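Local coordinates for protein serine acetyltransferase 1, putative (Entamoeba histolytica, PDB 7BW9) that probably transfers an acetyl group to the hydroxyl of L-serine, a step of cysteine biosynthesis, and binds cysteine between its subunits, at residues Lys33-Leu38 with Glu156-Val161; Phe177-Val182 with Arg197-Val202; Ile186-Val191 with Asn220-Thr225. All coordinates share one frame; numbering follows the deposited sequence.

Contact 1. Residues Lys33-Leu38 with Glu156-Val161; sequences KSFLEL and ENIHSV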
loop_
_atom_site.group_PDB
_atom_site.type_symbol
_atom_site.label_atom_id
_atom_site.label_comp_id
_atom_site.label_asym_id
_atom_site.label_seq_id
_atom_site.Cartn_x
_atom_site.Cartn_y
_atom_site.Cartn_z
ATOM N N LYS A 33 5.806 2.873 -15.701
ATOM C CA LYS A 33 6.398 3.901 -14.857
ATOM C C LYS A 33 6.227 3.538 -13.386
ATOM O O LYS A 33 5.204 2.972 -12.991
ATOM C CB LYS A 33 5.755 5.265 -15.123
ATOM C CG LYS A 33 6.203 5.934 -16.420
ATOM C CD LYS A 33 5.010 6.230 -17.329
ATOM C CE LYS A 33 4.435 7.627 -17.085
ATOM N NZ LYS A 33 3.967 8.276 -18.351
ATOM N N SER A 34 7.235 3.874 -12.578
ATOM C CA SER A 34 7.154 3.718 -11.130
ATOM C C SER A 34 8.051 4.748 -10.453
ATOM O O SER A 34 7.611 5.866 -10.175
ATOM C CB SER A 34 7.532 2.293 -10.711
ATOM O OG SER A 34 8.691 1.829 -11.397
ATOM N N PHE A 35 9.298 4.382 -10.160
ATOM C CA PHE A 35 10.302 5.340 -9.714
ATOM C C PHE A 35 11.635 4.923 -10.318
ATOM O O PHE A 35 11.766 3.836 -10.883
ATOM C CB PHE A 35 10.369 5.450 -8.183
ATOM C CG PHE A 35 10.727 4.173 -7.496
ATOM C CD1 PHE A 35 9.731 3.264 -7.123
ATOM C CD2 PHE A 35 12.047 3.883 -7.195
ATOM C CE1 PHE A 35 10.047 2.083 -6.470
ATOM C CE2 PHE A 35 12.385 2.695 -6.555
ATOM C CZ PHE A 35 11.383 1.791 -6.192
ATOM N N LEU A 36 12.623 5.811 -10.227
ATOM C CA LEU A 36 13.775 5.703 -11.121
ATOM C C LEU A 36 14.471 4.351 -10.980
ATOM O O LEU A 36 14.642 3.635 -11.971
ATOM C CB LEU A 36 14.755 6.849 -10.878
ATOM C CG LEU A 36 15.869 6.963 -11.928
ATOM C CD1 LEU A 36 15.341 6.674 -13.338
ATOM C CD2 LEU A 36 16.487 8.351 -11.890
ATOM N N GLU A 37 14.839 3.959 -9.752
ATOM C CA GLU A 37 15.620 2.728 -9.595
ATOM C C GLU A 37 14.846 1.506 -10.075
ATOM O O GLU A 37 15.425 0.617 -10.706
ATOM C CB GLU A 37 16.062 2.548 -8.147
ATOM C CG GLU A 37 16.974 3.635 -7.649
ATOM C CD GLU A 37 16.199 4.735 -6.945
ATOM O OE1 GLU A 37 15.134 5.143 -7.464
ATOM O OE2 GLU A 37 16.644 5.170 -5.866
ATOM N N LEU A 38 13.532 1.452 -9.822
ATOM C CA LEU A 38 12.763 0.279 -10.244
ATOM C C LEU A 38 12.639 0.214 -11.764
ATOM O O LEU A 38 12.851 -0.846 -12.377
ATOM C CB LEU A 38 11.376 0.284 -9.600
ATOM C CG LEU A 38 10.542 -0.909 -10.081
ATOM C CD1 LEU A 38 11.215 -2.250 -9.724
ATOM C CD2 LEU A 38 9.110 -0.847 -9.557
ATOM N N GLU A 156 12.309 1.639 1.249
ATOM C CA GLU A 156 11.053 2.327 1.557
ATOM C C GLU A 156 10.364 2.820 0.288
ATOM O O GLU A 156 9.129 2.874 0.239
ATOM C CB GLU A 156 11.277 3.493 2.524
ATOM C CG GLU A 156 11.601 3.057 3.971
ATOM C CD GLU A 156 10.555 2.124 4.594
ATOM O OE1 GLU A 156 9.351 2.235 4.251
ATOM O OE2 GLU A 156 10.933 1.295 5.456
ATOM N N ASN A 157 11.134 3.158 -0.751
ATOM C CA ASN A 157 10.524 3.508 -2.036
ATOM C C ASN A 157 9.673 2.362 -2.572
ATOM O O ASN A 157 8.530 2.565 -2.995
ATOM C CB ASN A 157 11.599 3.872 -3.071
ATOM C CG ASN A 157 12.192 5.247 -2.850
ATOM O OD1 ASN A 157 11.632 6.072 -2.130
ATOM N ND2 ASN A 157 13.334 5.506 -3.485
ATOM N N ILE A 158 10.230 1.147 -2.591
ATOM C CA ILE A 158 9.497 0.013 -3.155
ATOM C C ILE A 158 8.362 -0.402 -2.209
ATOM O O ILE A 158 7.299 -0.849 -2.664
ATOM C CB ILE A 158 10.473 -1.144 -3.492
ATOM C CG1 ILE A 158 9.806 -2.198 -4.383
ATOM C CG2 ILE A 158 11.036 -1.826 -2.233
ATOM C CD1 ILE A 158 9.204 -1.643 -5.635
ATOM N N HIS A 159 8.567 -0.242 -0.892
ATOM C CA HIS A 159 7.495 -0.324 0.109
ATOM C C HIS A 159 6.302 0.548 -0.262
ATOM O O HIS A 159 5.149 0.104 -0.232
ATOM C CB HIS A 159 8.046 0.120 1.472
ATOM C CG HIS A 159 7.145 -0.181 2.635
ATOM N ND1 HIS A 159 7.291 0.438 3.861
ATOM C CD2 HIS A 159 6.109 -1.047 2.772
ATOM C CE1 HIS A 159 6.383 -0.030 4.701
ATOM N NE2 HIS A 159 5.656 -0.933 4.068
ATOM N N SER A 160 6.563 1.816 -0.587
ATOM C CA SER A 160 5.475 2.739 -0.877
ATOM C C SER A 160 4.669 2.297 -2.097
ATOM O O SER A 160 3.459 2.540 -2.160
ATOM C CB SER A 160 6.044 4.148 -1.071
ATOM O OG SER A 160 5.214 4.904 -1.921
ATOM N N VAL A 161 5.300 1.608 -3.045
ATOM C CA VAL A 161 4.604 1.189 -4.259
ATOM C C VAL A 161 3.968 -0.205 -4.145
ATOM O O VAL A 161 2.954 -0.478 -4.799
ATOM C CB VAL A 161 5.579 1.273 -5.454
ATOM C CG1 VAL A 161 5.226 0.275 -6.523
ATOM C CG2 VAL A 161 5.590 2.705 -6.028
#
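Phe35, at the N-cap position of helix 36-45, sets its ring against Asn157 and Ile158 of helix 148-162 in a largely apolar contact between the start of one helix and the side of another, within the all-helical N-terminal part of this serine acetyltransferase, just ahead of the left-handed beta-helix. No hydrogen bond crosses between 33-38 and 156-161; the ring does most of the work. CB of Asn157 sits over one face as a CH-pi contact, 3.9 Å from the centroid of the Phe35 ring and 19° off its normal, while CB of Leu38 covers the opposite face. Chi1 of 61° sets CG of Phe35 between its backbone N and carbonyl carbon, and the ring thus stands out from the start of the helix toward its neighbour, with CZ 3.8 Å from the backbone N of Ile158. At the rim near the ring plane, CG2 of Val161 comes to 4.3 Å from CD1 of Phe35.

The polar groups beside this patch look to other partners. Glu37 passes Asn157 at about a right angle, and its OE2 is hydrogen-bonded to Tyr150 instead; OD1 of Asn157 has a weak hydrogen bond from Lys32 of the second subunit. Farther along helix 148-162, Ser160 and Val161 reach the neighbouring subunits, which places the contact close to the trimer interface. Ile158 also packs on Val132 and Ile135 of helix 128-144, and Leu38 joins it on Ile135. The methyl CD1 of Ile158 is shared between Phe35 and Leu38, lying 3.9 Å from CE1 of Phe35 and 4.0 Å from CD2 of Leu38.

Contact 2. Residues Phe177-Val182 with Arg197-Val202; sequences FIDHGV and RVYQSV. With CYS (cysteine), chain D.
Phe177 and Ile178 pair in parallel with Arg197 and Val198, two successive coils of the beta-helix running in register, their touching parts only 7° apart in direction. This is the tight part of the contact. The amide of Val198 gives a hydrogen bond to O of Phe177 at 2.9 Å, and the amide of Asp179 returns one to O of Val198 at 3.0 Å. Ile178 and Val198 lie on one face of the sheet; on the other, the aliphatic part of Arg197 meets the rim of the Phe177 ring obliquely, CD of Arg197 3.6 Å from CD2 of Phe177.

Past the strands the two segments turn, and the pairing becomes sparser: the next backbone bond is that of Ser201 N to Val182 O, with the donor tilted 26° from the carbonyl plane. At this turn the His180 ring and the Gln200 amide lie side by side, their planes 83° apart, with OE1 of Gln200 3.2 Å from CD2 of His180 at the ring's edge. Both side chains reach the third subunit, ND1 of His180 bonding to Asp165 and NE2 of Gln200 to Thr203 there.

Toward the bound cysteine, water helps to bridge the two segments. One molecule joins OD2 of Asp179 to OH of Tyr199, which also takes a hydrogen bond from NE of Arg197. The same OD2 accepts from the cysteine amino nitrogen N at 2.7 Å, and SG of the ligand lies 3.2 Å from NE2 of His180 at the ring edge. OD1 of Asp179 sits over the centre of that ring. Asp114 of the same chain and Arg222 of the third subunit also bond the cysteine, making this an intersubunit ligand pocket on stacked coils of a left-handed parallel beta-helix, the hexapeptide-repeat fold.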
loop_
_atom_site.group_PDB
_atom_site.type_symbol
_atom_site.label_atom_id
_atom_site.label_comp_id
_atom_site.label_asym_id
_atom_site.label_seq_id
_atom_site.Cartn_x
_atom_site.Cartn_y
_atom_site.Cartn_z
ATOM N N PHE A 177 9.319 -16.655 -3.135
ATOM C CA PHE A 177 8.063 -16.167 -3.713
ATOM C C PHE A 177 7.186 -15.517 -2.643
ATOM O O PHE A 177 6.799 -16.165 -1.657
ATOM C CB PHE A 177 7.297 -17.297 -4.408
ATOM C CG PHE A 177 5.956 -16.876 -4.993
ATOM C CD1 PHE A 177 5.787 -15.621 -5.591
ATOM C CD2 PHE A 177 4.882 -17.756 -4.990
ATOM C CE1 PHE A 177 4.567 -15.252 -6.149
ATOM C CE2 PHE A 177 3.651 -17.388 -5.536
ATOM C CZ PHE A 177 3.497 -16.134 -6.118
ATOM N N ILE A 178 6.873 -14.239 -2.842
ATOM C CA ILE A 178 5.838 -13.539 -2.085
ATOM C C ILE A 178 4.625 -13.405 -2.994
ATOM O O ILE A 178 4.714 -12.784 -4.062
ATOM C CB ILE A 178 6.319 -12.162 -1.600
ATOM C CG1 ILE A 178 7.422 -12.313 -0.558
ATOM C CG2 ILE A 178 5.161 -11.346 -1.021
ATOM C CD1 ILE A 178 8.048 -11.010 -0.154
ATOM N N ASP A 179 3.507 -14.014 -2.599
ATOM C CA ASP A 179 2.244 -13.889 -3.324
ATOM C C ASP A 179 1.403 -12.802 -2.670
ATOM O O ASP A 179 1.245 -12.797 -1.446
ATOM C CB ASP A 179 1.467 -15.210 -3.347
ATOM C CG ASP A 179 0.448 -15.285 -4.504
ATOM O OD1 ASP A 179 0.344 -14.321 -5.302
ATOM O OD2 ASP A 179 -0.256 -16.319 -4.616
ATOM N N HIS A 180 0.886 -11.876 -3.492
ATOM C CA HIS A 180 0.053 -10.753 -3.058
ATOM C C HIS A 180 0.882 -9.739 -2.275
ATOM O O HIS A 180 1.128 -8.637 -2.771
ATOM C CB HIS A 180 -1.155 -11.228 -2.237
ATOM C CG HIS A 180 -2.012 -12.235 -2.949
ATOM N ND1 HIS A 180 -2.594 -11.986 -4.174
ATOM C CD2 HIS A 180 -2.380 -13.497 -2.608
ATOM C CE1 HIS A 180 -3.283 -13.050 -4.557
ATOM N NE2 HIS A 180 -3.168 -13.984 -3.628
ATOM N N GLY A 181 1.282 -10.066 -1.044
ATOM C CA GLY A 181 2.372 -9.368 -0.398
ATOM C C GLY A 181 2.029 -8.144 0.434
ATOM O O GLY A 181 2.845 -7.762 1.286
ATOM N N VAL A 182 0.880 -7.487 0.214
ATOM C CA VAL A 182 0.576 -6.282 0.993
ATOM C C VAL A 182 0.529 -6.645 2.468
ATOM O O VAL A 182 -0.056 -7.665 2.855
ATOM C CB VAL A 182 -0.745 -5.628 0.550
ATOM C CG1 VAL A 182 -1.149 -4.554 1.549
ATOM C CG2 VAL A 182 -0.620 -4.984 -0.826
ATOM N N ARG A 197 7.783 -19.550 0.489
ATOM C CA ARG A 197 6.597 -18.881 -0.034
ATOM C C ARG A 197 5.894 -18.185 1.120
ATOM O O ARG A 197 5.600 -18.808 2.149
ATOM C CB ARG A 197 5.655 -19.868 -0.731
ATOM C CG ARG A 197 4.540 -19.223 -1.549
ATOM C CD ARG A 197 3.905 -20.231 -2.518
ATOM N NE ARG A 197 3.018 -21.163 -1.831
ATOM C CZ ARG A 197 3.282 -22.455 -1.636
ATOM N NH1 ARG A 197 4.409 -22.980 -2.092
ATOM N NH2 ARG A 197 2.411 -23.222 -0.981
ATOM N N VAL A 198 5.640 -16.896 0.948
ATOM C CA VAL A 198 5.074 -16.044 1.982
ATOM C C VAL A 198 3.907 -15.271 1.378
ATOM O O VAL A 198 4.013 -14.759 0.262
ATOM C CB VAL A 198 6.144 -15.084 2.539
ATOM C CG1 VAL A 198 5.526 -14.105 3.479
ATOM C CG2 VAL A 198 7.284 -15.862 3.216
ATOM N N TYR A 199 2.813 -15.159 2.119
ATOM C CA TYR A 199 1.564 -14.567 1.660
ATOM C C TYR A 199 1.362 -13.186 2.282
ATOM O O TYR A 199 2.155 -12.718 3.106
ATOM C CB TYR A 199 0.395 -15.515 1.987
ATOM C CG TYR A 199 0.371 -16.666 1.016
ATOM C CD1 TYR A 199 -0.256 -16.536 -0.224
ATOM C CD2 TYR A 199 1.051 -17.840 1.286
ATOM C CE1 TYR A 199 -0.261 -17.562 -1.133
ATOM C CE2 TYR A 199 1.061 -18.881 0.369
ATOM C CZ TYR A 199 0.402 -18.733 -0.841
ATOM O OH TYR A 199 0.404 -19.750 -1.771
ATOM N N GLN A 200 0.251 -12.550 1.907
ATOM C CA GLN A 200 -0.078 -11.218 2.411
ATOM C C GLN A 200 -0.142 -11.194 3.934
ATOM O O GLN A 200 -0.469 -12.194 4.576
ATOM C CB GLN A 200 -1.420 -10.742 1.839
ATOM C CG GLN A 200 -2.631 -11.644 2.119
ATOM C CD GLN A 200 -2.743 -12.805 1.154
ATOM O OE1 GLN A 200 -1.772 -13.163 0.479
ATOM N NE2 GLN A 200 -3.928 -13.415 1.089
ATOM N N SER A 201 0.167 -10.024 4.508
ATOM C CA SER A 201 -0.016 -9.729 5.929
ATOM C C SER A 201 0.875 -10.572 6.836
ATOM O O SER A 201 0.602 -10.700 8.024
ATOM C CB SER A 201 -1.483 -9.888 6.343
ATOM O OG SER A 201 -2.348 -9.353 5.350
ATOM N N VAL A 202 1.959 -11.120 6.314
ATOM C CA VAL A 202 2.860 -11.948 7.101
ATOM C C VAL A 202 3.953 -11.065 7.686
ATOM O O VAL A 202 4.572 -10.266 6.970
ATOM C CB VAL A 202 3.460 -13.070 6.242
ATOM C CG1 VAL A 202 4.704 -13.659 6.907
ATOM C CG2 VAL A 202 2.398 -14.137 5.958
HETATM N N CYS D . -2.614 -16.647 -5.947
HETATM C CA CYS D . -3.081 -17.946 -5.394
HETATM C C CYS D . -4.185 -18.554 -6.280
HETATM O O CYS D . -4.590 -17.958 -7.228
HETATM C CB CYS D . -3.538 -17.775 -3.952
HETATM S SG CYS D . -4.967 -16.687 -3.750
HETATM O OXT CYS D . -4.605 -19.661 -5.976
HETATM O O HOH W 1 0.402 -19.063 -4.507
#

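Contact 3. Residues Ile186-Val191 with Asn220-Thr225; sequences IGETAV and NKRHPT. With CYS (cysteine), chain E.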
loop_
_atom_site.group_PDB
_atom_site.type_symbol
_atom_site.label_atom_id
_atom_site.label_comp_id
_atom_site.label_asym_id
_atom_site.label_seq_id
_atom_site.Cartn_x
_atom_site.Cartn_y
_atom_site.Cartn_z
ATOM N N ILE A 186 9.330 -7.853 6.946
ATOM C CA ILE A 186 10.454 -8.747 7.189
ATOM C C ILE A 186 11.630 -7.912 7.674
ATOM O O ILE A 186 12.132 -7.056 6.935
ATOM C CB ILE A 186 10.846 -9.540 5.931
ATOM C CG1 ILE A 186 9.634 -10.291 5.370
ATOM C CG2 ILE A 186 12.013 -10.461 6.255
ATOM C CD1 ILE A 186 9.964 -11.253 4.222
ATOM N N GLY A 187 12.112 -8.207 8.892
ATOM C CA GLY A 187 13.009 -7.311 9.592
ATOM C C GLY A 187 14.480 -7.464 9.230
ATOM O O GLY A 187 14.896 -8.380 8.510
ATOM N N GLU A 188 15.265 -6.544 9.803
ATOM C CA GLU A 188 16.661 -6.357 9.411
ATOM C C GLU A 188 17.487 -7.624 9.551
ATOM O O GLU A 188 18.346 -7.902 8.707
ATOM C CB GLU A 188 17.275 -5.239 10.242
ATOM C CG GLU A 188 18.760 -5.011 10.033
ATOM C CD GLU A 188 19.257 -3.777 10.785
ATOM O OE1 GLU A 188 18.626 -3.387 11.792
ATOM O OE2 GLU A 188 20.274 -3.189 10.369
ATOM N N THR A 189 17.272 -8.397 10.620
ATOM C CA THR A 189 18.161 -9.514 10.906
ATOM C C THR A 189 17.543 -10.858 10.557
ATOM O O THR A 189 18.126 -11.897 10.871
ATOM C CB THR A 189 18.590 -9.481 12.372
ATOM O OG1 THR A 189 17.480 -9.845 13.204
ATOM C CG2 THR A 189 19.085 -8.067 12.743
ATOM N N ALA A 190 16.398 -10.865 9.882
ATOM C CA ALA A 190 15.771 -12.115 9.506
ATOM C C ALA A 190 16.557 -12.802 8.399
ATOM O O ALA A 190 17.234 -12.159 7.586
ATOM C CB ALA A 190 14.329 -11.885 9.058
ATOM N N VAL A 191 16.448 -14.127 8.372
ATOM C CA VAL A 191 17.120 -14.986 7.404
ATOM C C VAL A 191 16.089 -15.950 6.832
ATOM O O VAL A 191 15.351 -16.596 7.583
ATOM C CB VAL A 191 18.289 -15.769 8.037
ATOM C CG1 VAL A 191 18.918 -16.707 7.012
ATOM C CG2 VAL A 191 19.329 -14.809 8.618
ATOM N N ASN A 220 23.124 -8.401 17.123
ATOM C CA ASN A 220 21.933 -9.093 17.665
ATOM C C ASN A 220 21.134 -9.813 16.573
ATOM O O ASN A 220 21.207 -9.434 15.403
ATOM C CB ASN A 220 20.964 -8.082 18.276
ATOM C CG ASN A 220 20.311 -7.201 17.229
ATOM O OD1 ASN A 220 19.299 -7.560 16.645
ATOM N ND2 ASN A 220 20.896 -6.047 16.973
ATOM N N LYS A 221 20.416 -10.860 16.961
ATOM C CA LYS A 221 19.458 -11.488 16.033
ATOM C C LYS A 221 18.105 -11.341 16.734
ATOM O O LYS A 221 17.902 -11.979 17.751
ATOM C CB LYS A 221 19.859 -12.909 15.641
ATOM C CG LYS A 221 18.790 -13.647 14.862
ATOM C CD LYS A 221 19.221 -14.192 13.528
ATOM C CE LYS A 221 18.108 -14.923 12.816
ATOM N NZ LYS A 221 17.130 -15.486 13.771
ATOM N N ARG A 222 17.252 -10.464 16.235
ATOM C CA ARG A 222 15.983 -10.196 16.901
ATOM C C ARG A 222 14.782 -10.541 16.030
ATOM O O ARG A 222 13.645 -10.350 16.458
ATOM C CB ARG A 222 15.916 -8.724 17.332
ATOM C CG ARG A 222 16.062 -7.724 16.163
ATOM C CD ARG A 222 16.196 -6.271 16.659
ATOM N NE ARG A 222 15.959 -5.286 15.603
ATOM C CZ ARG A 222 16.876 -4.869 14.724
ATOM N NH1 ARG A 222 18.125 -5.337 14.768
ATOM N NH2 ARG A 222 16.546 -3.963 13.798
ATOM N N HIS A 223 15.006 -11.050 14.830
ATOM C CA HIS A 223 13.995 -11.419 13.856
ATOM C C HIS A 223 14.190 -12.887 13.534
ATOM O O HIS A 223 15.248 -13.449 13.827
ATOM C CB HIS A 223 14.127 -10.575 12.574
ATOM C CG HIS A 223 14.014 -9.100 12.807
ATOM N ND1 HIS A 223 15.088 -8.245 12.699
ATOM C CD2 HIS A 223 12.954 -8.327 13.158
ATOM C CE1 HIS A 223 14.703 -7.011 12.973
ATOM N NE2 HIS A 223 13.410 -7.031 13.249
ATOM N N PRO A 224 13.206 -13.541 12.927
ATOM C CA PRO A 224 13.293 -14.990 12.734
ATOM C C PRO A 224 14.249 -15.402 11.626
ATOM O O PRO A 224 14.507 -14.669 10.661
ATOM C CB PRO A 224 11.858 -15.388 12.362
ATOM C CG PRO A 224 11.009 -14.277 12.868
ATOM C CD PRO A 224 11.842 -13.049 12.686
ATOM N N THR A 225 14.742 -16.627 11.784
ATOM C CA THR A 225 15.422 -17.399 10.746
ATOM C C THR A 225 14.499 -18.516 10.289
ATOM O O THR A 225 14.006 -19.294 11.120
ATOM C CB THR A 225 16.713 -18.032 11.279
ATOM O OG1 THR A 225 17.680 -17.020 11.547
ATOM C CG2 THR A 225 17.298 -19.034 10.273
HETATM N N CYS E . 11.573 -2.251 13.262
HETATM C CA CYS E . 11.647 -3.071 14.501
HETATM C C CYS E . 13.024 -3.745 14.601
HETATM O O CYS E . 13.825 -3.536 13.697
HETATM C CB CYS E . 10.535 -4.112 14.555
HETATM S SG CYS E . 10.552 -5.306 13.194
HETATM O OXT CYS E . 13.270 -4.425 15.557
#
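Thr189 and His223 carry the polar core of this contact between two turns of the beta-helix. ND1 of His223 accepts a hydrogen bond from the amide of Thr189 at 3.0 Å, the donor standing 30° out of the ring plane, and shares a second bond with OG1 of Thr189 at 2.9 Å. That hydroxyl is also reached by the amide of Arg222 at 3.1 Å and, weakly, by the amide of His223. Chi1 of 72° puts OG1 between the backbone N and carbonyl carbon of Thr189, where it can meet this cluster.

A salt bridge forms the second group, and its arginine also holds the ligand. NH2 of Arg222 meets OE1 of Glu188 at 2.9 Å, on the anti lone pair and almost in the guanidinium plane, although the carboxylate is turned 85° against that plane. Tyr143 holds the other carboxylate oxygen of Glu188, and OD1 of Asn220 accepts from NH1 of Arg222.

Backbone and CH-pi contacts close the rest. The amide of Val191 bonds to O of Pro224, and Val191 forms a parallel bridge with Thr225. CA of Gly187 makes a CH-pi contact over the centre of the His223 ring, 3.6 Å from its centroid; CG of Arg222 covers the opposite face.

Both pocket residues are thus held by 186-191, Arg222 through Glu188 and Thr189, His223 through Thr189 and Gly187. NE and NH2 of Arg222 bind the two carboxylate oxygens of cysteine, OXT and O, while SG of the ligand is 3.3 Å from NE2 of His223. With Glu188 and Asn220 in its plane, the guanidinium is fixed in rotation, and its charge, probably partly balanced by Glu188, is presented side-on, through the NE and NH2 edge, to the amino acid's carboxylate.

Contacts 2 and 3 are interleaved along the chain: 186-191 falls between the two segments of contact 2, and 220-225 follows them. Their centres are about 17 Å apart, yet they supply complementary parts of the same kind of pocket. Within a single chain they face different cysteines; each site is completed across a subunit boundary, Asp179 and His180 of one chain working with Arg222 of a neighbouring subunit. Contact 1 closes earlier in the chain and lies in the helical part, its centre about 18 Å from that of contact 2 and about 24 Å from that of contact 3. It touches neither, their nearest atoms being about 7 Å and 8 Å away.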